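Local coordinates for hypothetical protein MM_2497 (Methanosarcina mazei, PDB 2I5E), which probably catalyses the condensation of (2S)-2-phospholactate with GTP to (2S)-lactyl-2-diphospho-5'-guanosine, a step of coenzyme F420 biosynthesis, at residues Leu84-Met95 and Thr126-Pro134. Residues are numbered along the deposited sequence; the frame is centred on the assembly and turned at random.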
loop_
_atom_site.group_PDB
_atom_site.type_symbol
_atom_site.label_atom_id
_atom_site.label_comp_id
_atom_site.label_asym_id
_atom_site.label_seq_id
_atom_site.Cartn_x
_atom_site.Cartn_y
_atom_site.Cartn_z
ATOM N N LEU A 84 -15.216 -21.889 7.951
ATOM C CA LEU A 84 -14.677 -21.634 9.249
ATOM C C LEU A 84 -15.261 -22.584 10.334
ATOM O O LEU A 84 -14.492 -23.130 11.095
ATOM C CB LEU A 84 -14.878 -20.160 9.648
ATOM C CG LEU A 84 -13.851 -19.114 9.116
ATOM C CD1 LEU A 84 -14.120 -17.807 9.882
ATOM C CD2 LEU A 84 -12.439 -19.557 9.373
ATOM N N LYS A 85 -16.587 -22.758 10.387
ATOM C CA LYS A 85 -17.268 -23.679 11.345
ATOM C C LYS A 85 -16.759 -25.144 11.329
ATOM O O LYS A 85 -16.777 -25.824 12.352
ATOM C CB LYS A 85 -18.786 -23.693 11.106
ATOM C CG LYS A 85 -19.505 -22.386 11.482
ATOM C CD LYS A 85 -21.066 -22.445 11.243
ATOM C CE LYS A 85 -21.578 -21.123 10.556
ATOM N NZ LYS A 85 -21.687 -19.981 11.544
ATOM N N GLU A 86 -16.291 -25.605 10.164
ATOM C CA GLU A 86 -15.961 -26.987 9.968
ATOM C C GLU A 86 -14.471 -27.177 10.150
ATOM O O GLU A 86 -14.009 -28.313 10.322
ATOM C CB GLU A 86 -16.476 -27.444 8.588
ATOM C CG GLU A 86 -18.038 -27.618 8.564
ATOM C CD GLU A 86 -18.694 -27.518 7.192
ATOM O OE1 GLU A 86 -17.989 -27.481 6.137
ATOM O OE2 GLU A 86 -19.952 -27.502 7.149
ATOM N N ALA A 87 -13.701 -26.074 10.121
ATOM C CA ALA A 87 -12.270 -26.147 10.514
ATOM C C ALA A 87 -12.060 -26.178 12.049
ATOM O O ALA A 87 -12.804 -25.547 12.853
ATOM C CB ALA A 87 -11.431 -25.002 9.879
ATOM N N GLU A 88 -11.020 -26.875 12.445
ATOM C CA GLU A 88 -10.683 -26.991 13.863
ATOM C C GLU A 88 -9.372 -26.177 14.054
ATOM O O GLU A 88 -9.215 -25.382 15.003
ATOM C CB GLU A 88 -10.568 -28.498 14.240
ATOM C CG GLU A 88 -11.988 -29.137 14.610
ATOM C CD GLU A 88 -12.187 -30.704 14.354
ATOM O OE1 GLU A 88 -11.204 -31.469 14.228
ATOM O OE2 GLU A 88 -13.370 -31.159 14.239
ATOM N N GLU A 89 -8.494 -26.311 13.076
ATOM C CA GLU A 89 -7.162 -25.758 13.132
ATOM C C GLU A 89 -7.136 -24.254 12.583
ATOM O O GLU A 89 -8.146 -23.733 12.157
ATOM C CB GLU A 89 -6.344 -26.694 12.264
ATOM C CG GLU A 89 -6.727 -26.472 10.792
ATOM C CD GLU A 89 -6.693 -27.749 9.949
ATOM O OE1 GLU A 89 -7.475 -28.655 10.274
ATOM O OE2 GLU A 89 -5.915 -27.808 8.970
ATOM N N PRO A 90 -5.994 -23.570 12.637
ATOM C CA PRO A 90 -5.902 -22.205 12.033
ATOM C C PRO A 90 -6.280 -22.182 10.504
ATOM O O PRO A 90 -6.019 -23.144 9.768
ATOM C CB PRO A 90 -4.447 -21.852 12.258
ATOM C CG PRO A 90 -4.049 -22.665 13.570
ATOM C CD PRO A 90 -4.730 -23.974 13.316
ATOM N N VAL A 91 -6.978 -21.108 10.089
ATOM C CA VAL A 91 -7.421 -20.866 8.670
ATOM C C VAL A 91 -6.799 -19.547 8.170
ATOM O O VAL A 91 -6.988 -18.513 8.782
ATOM C CB VAL A 91 -9.020 -20.821 8.560
ATOM C CG1 VAL A 91 -9.559 -20.393 7.094
ATOM C CG2 VAL A 91 -9.648 -22.164 8.971
ATOM N N LEU A 92 -6.052 -19.592 7.065
ATOM C CA LEU A 92 -5.660 -18.422 6.274
ATOM C C LEU A 92 -6.655 -18.365 5.123
ATOM O O LEU A 92 -6.790 -19.324 4.352
ATOM C CB LEU A 92 -4.263 -18.639 5.711
ATOM C CG LEU A 92 -3.618 -17.570 4.841
ATOM C CD1 LEU A 92 -3.476 -16.265 5.686
ATOM C CD2 LEU A 92 -2.238 -18.107 4.332
ATOM N N ILE A 93 -7.431 -17.289 5.080
ATOM C CA ILE A 93 -8.272 -16.892 3.976
ATOM C C ILE A 93 -7.537 -15.878 3.115
ATOM O O ILE A 93 -7.134 -14.843 3.608
ATOM C CB ILE A 93 -9.586 -16.252 4.479
ATOM C CG1 ILE A 93 -10.275 -17.194 5.500
ATOM C CG2 ILE A 93 -10.449 -15.781 3.290
ATOM C CD1 ILE A 93 -11.551 -16.487 6.209
ATOM N N VAL A 94 -7.221 -16.244 1.861
ATOM C CA VAL A 94 -6.474 -15.320 1.034
ATOM C C VAL A 94 -7.239 -15.026 -0.266
ATOM O O VAL A 94 -7.622 -15.921 -0.944
ATOM C CB VAL A 94 -5.081 -15.906 0.607
ATOM C CG1 VAL A 94 -4.135 -14.842 0.157
ATOM C CG2 VAL A 94 -4.442 -16.730 1.618
HETATM N N MSE A 95 -7.388 -13.761 -0.649
HETATM C CA MSE A 95 -7.999 -13.426 -1.917
HETATM C C MSE A 95 -7.198 -13.888 -3.102
HETATM O O MSE A 95 -6.011 -13.923 -3.028
HETATM C CB MSE A 95 -8.196 -11.936 -1.951
HETATM C CG MSE A 95 -9.096 -11.501 -0.671
HETATM SE SE MSE A 95 -10.269 -12.949 0.151
HETATM C CE MSE A 95 -11.238 -12.153 -0.983
ATOM N N THR A 126 -10.114 -6.380 2.927
ATOM C CA THR A 126 -9.297 -7.342 3.719
ATOM C C THR A 126 -8.748 -8.263 2.676
ATOM O O THR A 126 -9.508 -8.847 1.918
ATOM C CB THR A 126 -10.194 -8.136 4.636
ATOM O OG1 THR A 126 -10.864 -7.242 5.556
ATOM C CG2 THR A 126 -9.394 -9.153 5.469
ATOM N N ASN A 127 -7.439 -8.322 2.563
ATOM C CA ASN A 127 -6.808 -9.101 1.493
ATOM C C ASN A 127 -6.395 -10.503 1.955
ATOM O O ASN A 127 -6.356 -11.422 1.151
ATOM C CB ASN A 127 -5.574 -8.335 0.913
ATOM C CG ASN A 127 -5.996 -7.301 -0.163
ATOM O OD1 ASN A 127 -7.156 -7.267 -0.590
ATOM N ND2 ASN A 127 -5.074 -6.494 -0.592
ATOM N N ALA A 128 -6.130 -10.669 3.266
ATOM C CA ALA A 128 -5.691 -11.939 3.809
ATOM C C ALA A 128 -6.090 -11.862 5.278
ATOM O O ALA A 128 -6.047 -10.809 5.888
ATOM C CB ALA A 128 -4.093 -12.063 3.657
ATOM N N LEU A 129 -6.543 -13.000 5.808
ATOM C CA LEU A 129 -6.979 -13.097 7.173
ATOM C C LEU A 129 -6.469 -14.454 7.700
ATOM O O LEU A 129 -6.794 -15.502 7.116
ATOM C CB LEU A 129 -8.505 -13.054 7.201
ATOM C CG LEU A 129 -9.278 -12.704 8.482
ATOM C CD1 LEU A 129 -8.668 -11.465 9.243
ATOM C CD2 LEU A 129 -10.707 -12.466 8.037
ATOM N N PHE A 130 -5.661 -14.408 8.758
ATOM C CA PHE A 130 -5.198 -15.565 9.505
ATOM C C PHE A 130 -5.868 -15.582 10.893
ATOM O O PHE A 130 -5.679 -14.686 11.703
ATOM C CB PHE A 130 -3.632 -15.670 9.576
ATOM C CG PHE A 130 -3.134 -16.967 10.221
ATOM C CD1 PHE A 130 -3.312 -18.209 9.602
ATOM C CD2 PHE A 130 -2.576 -16.948 11.519
ATOM C CE1 PHE A 130 -2.912 -19.416 10.227
ATOM C CE2 PHE A 130 -2.155 -18.117 12.162
ATOM C CZ PHE A 130 -2.311 -19.341 11.518
ATOM N N ILE A 131 -6.683 -16.614 11.102
ATOM C CA ILE A 131 -7.467 -16.809 12.257
ATOM C C ILE A 131 -7.008 -18.101 12.981
ATOM O O ILE A 131 -7.250 -19.167 12.479
ATOM C CB ILE A 131 -8.947 -16.956 11.798
ATOM C CG1 ILE A 131 -9.380 -15.701 10.936
ATOM C CG2 ILE A 131 -9.851 -17.274 12.990
ATOM C CD1 ILE A 131 -10.194 -16.100 9.650
ATOM N N LYS A 132 -6.364 -17.990 14.145
ATOM C CA LYS A 132 -5.896 -19.155 14.922
ATOM C C LYS A 132 -7.069 -19.904 15.535
ATOM O O LYS A 132 -7.015 -21.098 15.645
ATOM C CB LYS A 132 -5.000 -18.700 16.066
ATOM C CG LYS A 132 -3.626 -18.325 15.636
ATOM C CD LYS A 132 -2.705 -17.985 16.788
ATOM C CE LYS A 132 -1.485 -17.291 16.193
ATOM N NZ LYS A 132 -0.743 -16.826 17.369
ATOM N N ASN A 133 -8.132 -19.226 15.935
ATOM C CA ASN A 133 -9.262 -19.906 16.564
ATOM C C ASN A 133 -10.546 -19.778 15.842
ATOM O O ASN A 133 -11.395 -19.017 16.269
ATOM C CB ASN A 133 -9.419 -19.410 17.998
ATOM C CG ASN A 133 -8.049 -19.248 18.723
ATOM O OD1 ASN A 133 -7.255 -20.234 18.922
ATOM N ND2 ASN A 133 -7.736 -17.991 19.087
ATOM N N PRO A 134 -10.778 -20.555 14.813
ATOM C CA PRO A 134 -11.931 -20.332 13.950
ATOM C C PRO A 134 -13.273 -20.373 14.654
ATOM O O PRO A 134 -14.254 -19.866 14.182
ATOM C CB PRO A 134 -11.823 -21.452 12.933
ATOM C CG PRO A 134 -10.587 -22.251 13.318
ATOM C CD PRO A 134 -9.781 -21.420 14.188
#
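V91 and I131 pair through both backbone amides: V91 N donates to I131 O, and I131 N to V91 O at 3.0 Å. I93 and L129 repeat the pattern, with I93 N reaching L129 O at 2.8 Å and L129 N returning to I93 O. M95 N adds a nearly straight bond (177°) to N127 O. Several acceptors also receive weaker CA-H contacts. V91 O takes F130 CA, and L129 O takes L92 CA at 3.2 Å. The alternate residues P90, L92 and V94 turn their backbone bonds to strand 5-9. Strand 91-94 is thus held on both edges, within the mixed central sheet of this GT-A-like nucleotidyltransferase. Here it runs antiparallel to strand 128-131. A classic beta bulge interrupts strand 126-131, with N127 and A128 together opposite V119. N127 ND2 is satisfied by A168 O and D171 OD1, and T126 OG1 bonds to S145 and H149.

L92 and F130 lie on one face of the sheet and touch helix 103-109, both reaching I109. With chi1 at -173°, F130 CG stands opposite the backbone N, which carries the ring toward P90, where CZ lies 3.4 Å from P90 CB in an oblique contact. The L92 and F130 side chains cross at about a right angle, with L92 CD1 against F130 CB. A serine in place of F130 would probably leave P90 CB without its aromatic neighbour and open a gap beside I109. On the I93 and I131 face, I93 CD1 touches I131 CD1 at 3.7 Å. L84 CD2 touches both I131 CD1 and P134 CB. P134 CG packs 3.1 Å from E89 O. K132 NZ is hydrogen-bonded to T112 O.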